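Local coordinates for putative transporter (Clostridium difficile 630, PDB 3LV9), which is a putative membrane transporter of the UPF0053 family, represented here by its paired CBS domains, and may bind flavin adenine dinucleotide, at residues I47-K52 with I75-Y79. Residues are numbered along the deposited sequence.
Sequences ILAILK and IRDLY
The two helices of the first CBS motif pack here on one side of the small sheet that includes strand 38-39, as in the CBS fold. Both segments are regular alpha helix (Leu-51 N to Ile-47 O, 2.9 Å; Tyr-79 N to Ile-75 O, 3.0 Å). Their axes cross at -143°, nearer antiparallel than perpendicular, 11.8 Å apart; Leu-48 lies nearest Tyr-79 (CA-CA 8.5 Å), Leu-51 nearest Ile-75 (CA-CA 7.4 Å). Ile-47 directs its CA-CB bond toward helix 75-79 and, as an mt rotamer, sets CG2 4.0 Å from Leu-78 CD1; both also touch Ile-38. The CA-CB bond of Leu-48, also mt, leaves sideways, but CD2 reaches the edge of the Tyr-79 ring at CE1, 3.8 Å away; Val-144 of the second subunit packs against both. One turn on, Leu-51 (chi1 -52°, chi2 -151°) touches both Ile-75 CG1 (3.4 Å) and Leu-78 CD1 (3.2 Å) with its CD1, tight apolar contacts. No hydrogen bond joins the segments. Tyr-79 (chi1 -79°) carries its ring to the first helix, and its hydroxyl is hydrogen-bonded to Glu-141 OE2 of the second subunit, at the dimer interface; Tyr-79 OH lies 3.6 Å from Leu-51 CB.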
# COMPACT_ATOMS: atom_id res chain seq x y z
N ILE A 47 -12.58 -3.54 -13.45
CA ILE A 47 -11.96 -2.96 -12.26
C ILE A 47 -11.26 -4.04 -11.43
O ILE A 47 -10.10 -3.92 -11.09
CB ILE A 47 -13.01 -2.22 -11.40
CG1 ILE A 47 -13.49 -0.97 -12.14
CG2 ILE A 47 -12.48 -1.90 -10.03
CD1 ILE A 47 -14.65 -0.20 -11.41
N LEU A 48 -11.95 -5.13 -11.13
CA LEU A 48 -11.32 -6.19 -10.37
C LEU A 48 -10.16 -6.76 -11.14
O LEU A 48 -9.13 -7.09 -10.55
CB LEU A 48 -12.31 -7.29 -10.08
CG LEU A 48 -13.48 -6.77 -9.26
CD1 LEU A 48 -14.52 -7.88 -9.04
CD2 LEU A 48 -13.01 -6.18 -7.95
N ALA A 49 -10.29 -6.88 -12.45
CA ALA A 49 -9.18 -7.44 -13.24
C ALA A 49 -7.92 -6.58 -13.12
O ALA A 49 -6.80 -7.11 -12.99
CB ALA A 49 -9.57 -7.64 -14.68
N ILE A 50 -8.08 -5.25 -13.15
CA ILE A 50 -6.92 -4.37 -13.03
C ILE A 50 -6.42 -4.30 -11.59
O ILE A 50 -5.23 -4.41 -11.40
CB ILE A 50 -7.05 -2.95 -13.74
CG1 ILE A 50 -7.65 -1.87 -12.85
CG2 ILE A 50 -7.86 -3.01 -15.08
CD1 ILE A 50 -8.44 -0.74 -13.73
N LEU A 51 -7.28 -4.18 -10.57
CA LEU A 51 -6.79 -4.27 -9.17
C LEU A 51 -5.97 -5.53 -8.90
O LEU A 51 -4.97 -5.48 -8.19
CB LEU A 51 -7.90 -4.18 -8.11
CG LEU A 51 -8.88 -3.01 -8.20
CD1 LEU A 51 -9.46 -2.57 -6.88
CD2 LEU A 51 -8.25 -1.85 -8.91
N LYS A 52 -6.41 -6.65 -9.45
CA LYS A 52 -5.71 -7.91 -9.26
C LYS A 52 -4.30 -7.91 -9.89
O LYS A 52 -3.34 -8.30 -9.25
CB LYS A 52 -6.54 -9.05 -9.84
CG LYS A 52 -6.15 -10.40 -9.32
CD LYS A 52 -6.18 -11.50 -10.40
CE LYS A 52 -5.53 -12.81 -9.87
NZ LYS A 52 -4.94 -13.65 -10.97
N ILE A 75 -8.29 0.76 -2.64
CA ILE A 75 -8.65 -0.61 -2.98
C ILE A 75 -9.58 -1.31 -1.91
O ILE A 75 -10.42 -2.12 -2.25
CB ILE A 75 -7.30 -1.37 -3.25
CG1 ILE A 75 -7.45 -2.55 -4.16
CG2 ILE A 75 -6.60 -1.81 -1.94
CD1 ILE A 75 -6.25 -3.49 -4.03
N ARG A 76 -9.43 -0.98 -0.63
CA ARG A 76 -10.17 -1.68 0.43
C ARG A 76 -11.62 -1.32 0.40
O ARG A 76 -12.51 -2.16 0.63
CB ARG A 76 -9.64 -1.33 1.81
CG ARG A 76 -8.65 -2.32 2.28
CD ARG A 76 -8.35 -2.16 3.74
NE ARG A 76 -7.83 -0.85 4.08
CZ ARG A 76 -6.54 -0.50 4.13
NH1 ARG A 76 -6.23 0.75 4.48
NH2 ARG A 76 -5.56 -1.36 3.84
N ASP A 77 -11.83 -0.03 0.21
CA ASP A 77 -13.15 0.52 -0.02
C ASP A 77 -13.84 -0.12 -1.23
O ASP A 77 -15.00 -0.49 -1.14
CB ASP A 77 -13.05 2.02 -0.23
CG ASP A 77 -12.30 2.73 0.85
OD1 ASP A 77 -11.98 2.11 1.88
OD2 ASP A 77 -12.02 3.92 0.64
N LEU A 78 -13.15 -0.25 -2.36
CA LEU A 78 -13.74 -0.87 -3.54
C LEU A 78 -14.19 -2.29 -3.19
O LEU A 78 -15.32 -2.73 -3.52
CB LEU A 78 -12.74 -0.94 -4.71
CG LEU A 78 -12.64 0.17 -5.77
CD1 LEU A 78 -11.41 -0.04 -6.67
CD2 LEU A 78 -13.82 0.30 -6.65
N TYR A 79 -13.30 -3.04 -2.56
CA TYR A 79 -13.52 -4.47 -2.31
C TYR A 79 -14.64 -4.60 -1.28
O TYR A 79 -15.55 -5.42 -1.45
CB TYR A 79 -12.25 -5.16 -1.82
CG TYR A 79 -11.18 -5.54 -2.85
CD1 TYR A 79 -11.52 -5.93 -4.13
CD2 TYR A 79 -9.82 -5.58 -2.51
CE1 TYR A 79 -10.57 -6.33 -5.04
CE2 TYR A 79 -8.87 -5.98 -3.43
CZ TYR A 79 -9.27 -6.34 -4.69
OH TYR A 79 -8.39 -6.74 -5.66